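Local coordinates for protein gene product PA4716 (Pseudomonas aeruginosa, PDB 1U0K) that is of unknown function but belongs to the PhzF family and is probably an isomerase, predicted to act as an epimerase, at residues L10-R16 with V270-Q275. Numbering follows the deposited sequence.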
ATOM      1  N   LEU A  10      11.116   8.226   2.919  1.00  9.30           N
ATOM      2  CA  LEU A  10      11.387   9.473   2.214  1.00 10.09           C
ATOM      3  C   LEU A  10      10.204   9.833   1.336  1.00 10.20           C
ATOM      4  O   LEU A  10       9.426   8.969   0.958  1.00 10.14           O
ATOM      5  CB  LEU A  10      12.610   9.310   1.294  1.00 10.42           C
ATOM      6  CG  LEU A  10      14.003   9.392   1.907  1.00 12.35           C
ATOM      7  CD1 LEU A  10      14.283   8.283   2.866  1.00 13.76           C
ATOM      8  CD2 LEU A  10      15.041   9.388   0.798  1.00 13.21           C
ATOM      9  N   ASP A  11      10.101  11.105   0.980  1.00 10.20           N
ATOM     10  CA  ASP A  11       9.217  11.532  -0.099  1.00 10.86           C
ATOM     11  C   ASP A  11      10.032  12.103  -1.239  1.00 10.94           C
ATOM     12  O   ASP A  11      10.905  12.936  -1.019  1.00 11.75           O
ATOM     13  CB  ASP A  11       8.260  12.600   0.392  1.00 11.19           C
ATOM     14  CG  ASP A  11       7.215  12.054   1.304  1.00 13.04           C
ATOM     15  OD1 ASP A  11       6.796  10.884   1.121  1.00 13.05           O
ATOM     16  OD2 ASP A  11       6.758  12.726   2.241  1.00 12.68           O
ATOM     17  N   VAL A  12       9.721  11.665  -2.454  1.00 11.79           N
ATOM     18  CA  VAL A  12      10.421  12.113  -3.655  1.00 12.70           C
ATOM     19  C   VAL A  12       9.465  12.952  -4.512  1.00 13.45           C
ATOM     20  O   VAL A  12       8.261  12.662  -4.586  1.00 13.79           O
ATOM     21  CB  VAL A  12      10.945  10.911  -4.462  1.00 12.87           C
ATOM     22  CG1 VAL A  12      11.759  11.383  -5.681  1.00 13.15           C
ATOM     23  CG2 VAL A  12      11.790   9.984  -3.578  1.00 14.10           C
ATOM     24  N   PHE A  13      10.018  13.976  -5.160  1.00 13.77           N
ATOM     25  CA  PHE A  13       9.235  15.024  -5.837  1.00 14.77           C
ATOM     26  C   PHE A  13       8.371  15.771  -4.818  1.00 15.67           C
ATOM     27  O   PHE A  13       7.168  15.983  -5.018  1.00 16.50           O
ATOM     28  CB  PHE A  13       8.397  14.457  -6.982  1.00 14.65           C
ATOM     29  CG  PHE A  13       9.202  13.695  -8.011  1.00 14.79           C
ATOM     30  CD1 PHE A  13       8.959  12.349  -8.244  1.00 13.37           C
ATOM     31  CD2 PHE A  13      10.187  14.326  -8.752  1.00 14.11           C
ATOM     32  CE1 PHE A  13       9.677  11.644  -9.187  1.00 16.28           C
ATOM     33  CE2 PHE A  13      10.917  13.621  -9.707  1.00 15.27           C
ATOM     34  CZ  PHE A  13      10.661  12.283  -9.924  1.00 14.68           C
ATOM     35  N   ALA A  14       9.023  16.187  -3.737  1.00 16.48           N
ATOM     36  CA  ALA A  14       8.369  16.720  -2.547  1.00 17.13           C
ATOM     37  C   ALA A  14       9.195  17.867  -1.982  1.00 18.15           C
ATOM     38  O   ALA A  14      10.336  17.679  -1.560  1.00 17.36           O
ATOM     39  CB  ALA A  14       8.208  15.603  -1.495  1.00 16.68           C
ATOM     40  N   GLU A  15       8.626  19.070  -1.979  1.00 20.03           N
ATOM     41  CA  GLU A  15       9.294  20.215  -1.381  1.00 21.67           C
ATOM     42  C   GLU A  15       8.977  20.349   0.105  1.00 21.41           C
ATOM     43  O   GLU A  15       9.668  21.072   0.812  1.00 22.83           O
ATOM     44  CB  GLU A  15       8.955  21.500  -2.141  1.00 22.32           C
ATOM     45  CG  GLU A  15       9.358  21.402  -3.604  1.00 26.00           C
ATOM     46  CD  GLU A  15       9.383  22.717  -4.355  1.00 30.35           C
ATOM     47  OE1 GLU A  15       8.998  22.709  -5.552  1.00 34.16           O
ATOM     48  OE2 GLU A  15       9.808  23.744  -3.782  1.00 34.00           O
ATOM     49  N   ARG A  16       7.937  19.650   0.564  1.00 21.15           N
ATOM     50  CA  ARG A  16       7.619  19.532   1.988  1.00 20.75           C
ATOM     51  C   ARG A  16       7.333  18.073   2.346  1.00 19.66           C
ATOM     52  O   ARG A  16       6.936  17.296   1.493  1.00 18.37           O
ATOM     53  CB  ARG A  16       6.378  20.354   2.325  1.00 21.53           C
ATOM     54  CG  ARG A  16       6.565  21.848   2.228  1.00 24.33           C
ATOM     55  CD  ARG A  16       5.352  22.622   2.708  1.00 27.22           C
ATOM     56  NE  ARG A  16       4.129  22.136   2.079  1.00 29.04           N
ATOM     57  CZ  ARG A  16       3.683  22.521   0.886  1.00 30.79           C
ATOM     58  NH1 ARG A  16       4.343  23.418   0.163  1.00 31.35           N
ATOM     59  NH2 ARG A  16       2.557  22.005   0.412  1.00 31.72           N
ATOM     60  N   VAL A 270      16.305  13.599 -15.120  1.00 19.85           N
ATOM     61  CA  VAL A 270      15.102  13.755 -14.312  1.00 18.31           C
ATOM     62  C   VAL A 270      15.510  14.123 -12.884  1.00 17.36           C
ATOM     63  O   VAL A 270      16.413  13.520 -12.328  1.00 16.80           O
ATOM     64  CB  VAL A 270      14.265  12.460 -14.302  1.00 17.81           C
ATOM     65  CG1 VAL A 270      12.984  12.642 -13.488  1.00 16.97           C
ATOM     66  CG2 VAL A 270      13.942  11.993 -15.731  1.00 18.18           C
ATOM     67  N   GLY A 271      14.865  15.126 -12.308  1.00 16.40           N
ATOM     68  CA  GLY A 271      15.205  15.579 -10.967  1.00 16.12           C
ATOM     69  C   GLY A 271      14.008  16.002 -10.148  1.00 15.65           C
ATOM     70  O   GLY A 271      12.909  16.196 -10.660  1.00 15.54           O
ATOM     71  N   GLY A 272      14.234  16.156  -8.853  1.00 15.07           N
ATOM     72  CA  GLY A 272      13.203  16.586  -7.942  1.00 14.54           C
ATOM     73  C   GLY A 272      13.713  16.760  -6.525  1.00 14.27           C
ATOM     74  O   GLY A 272      14.802  16.296  -6.181  1.00 14.49           O
ATOM     75  N   HIS A 273      12.908  17.433  -5.711  1.00 14.09           N
ATOM     76  CA  HIS A 273      13.180  17.586  -4.295  1.00 13.99           C
ATOM     77  C   HIS A 273      12.857  16.301  -3.525  1.00 13.19           C
ATOM     78  O   HIS A 273      11.958  15.543  -3.901  1.00 12.34           O
ATOM     79  CB  HIS A 273      12.401  18.777  -3.728  1.00 14.49           C
ATOM     80  CG  HIS A 273      12.864  20.098  -4.260  1.00 16.65           C
ATOM     81  ND1 HIS A 273      13.943  20.775  -3.736  1.00 21.01           N
ATOM     82  CD2 HIS A 273      12.401  20.861  -5.279  1.00 19.19           C
ATOM     83  CE1 HIS A 273      14.128  21.898  -4.411  1.00 20.68           C
ATOM     84  NE2 HIS A 273      13.200  21.978  -5.347  1.00 20.66           N
ATOM     85  N   VAL A 274      13.608  16.069  -2.458  1.00 12.04           N
ATOM     86  CA  VAL A 274      13.462  14.888  -1.622  1.00 11.76           C
ATOM     87  C   VAL A 274      13.484  15.292  -0.157  1.00 11.26           C
ATOM     88  O   VAL A 274      14.328  16.071   0.261  1.00 11.68           O
ATOM     89  CB  VAL A 274      14.597  13.874  -1.883  1.00 11.74           C
ATOM     90  CG1 VAL A 274      14.413  12.638  -1.007  1.00 11.46           C
ATOM     91  CG2 VAL A 274      14.658  13.497  -3.370  1.00 11.89           C
ATOM     92  N   GLN A 275      12.538  14.759   0.612  1.00 11.41           N
ATOM     93  CA  GLN A 275      12.484  14.955   2.049  1.00 11.84           C
ATOM     94  C   GLN A 275      12.683  13.632   2.768  1.00 11.85           C
ATOM     95  O   GLN A 275      12.196  12.608   2.315  1.00 12.35           O
ATOM     96  CB  GLN A 275      11.120  15.515   2.451  1.00 12.39           C
ATOM     97  CG  GLN A 275      10.708  16.755   1.685  1.00 13.77           C
ATOM     98  CD  GLN A 275      11.703  17.902   1.808  1.00 16.15           C
ATOM     99  OE1 GLN A 275      12.175  18.218   2.901  1.00 19.35           O
ATOM    100  NE2 GLN A 275      12.020  18.522   0.685  1.00 18.47           N
TER
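Asp11 and Gln275 form an antiparallel hydrogen-bonded pair: Asp11 N reaches Gln275 O at 2.9 Å, and Gln275 N returns a bond of equal length to Asp11 O. The strand segments run at 168° to each other, and Val12 and Val274 follow as a non-hydrogen-bonded pair. Regular pairing stops there, where Phe13 adopts a positive phi and the chain turns. At the turn, His273 O takes a 3.0 Å bond from Ala14 N, which approaches from above the carbonyl plane, and a weak one from Phe13 N.

The side-chain amide of Gln275 ties the loop back to the strand. Its chain folds back about the CB-CG bond, which carries NE2 to Ala14 O at 2.9 Å in a nearly straight bond (163°), the acceptor close to the amide plane. Ser116 OG binds OE1, so both ends of the amide are held and its rotation is fixed.

Leu10 CD2 meets Val274 CG1 at 3.8 Å. Phe13 presents its ring edge to the strand, CE2 lying 3.4 Å from Gly271 O in the ring plane, while Val12 CG1 lies over one ring face. Glu15 CG packs against His273 CD2; its carboxylate is turned 31° from the imidazole plane, and OE1 is engaged by Arg257 in a salt bridge.

Tyr119, on strand 117-129, meets the His273 ring edge-to-face. Helix 78-90 packs on Val12, Phe13 and Val274 through Leu80 and Ala84, and the Phe13 side chain lies about 9 Å from that of Glu48, the predicted active-site residue. The contact thus joins strand 6-12 to strand 267-282, with strand 21-26 bonded to the other edge of 6-12 and strand 117-129 also paired with 267-282, consistent with the diaminopimelate epimerase-like fold of PhzF proteins, whose strands wrap round a central helix.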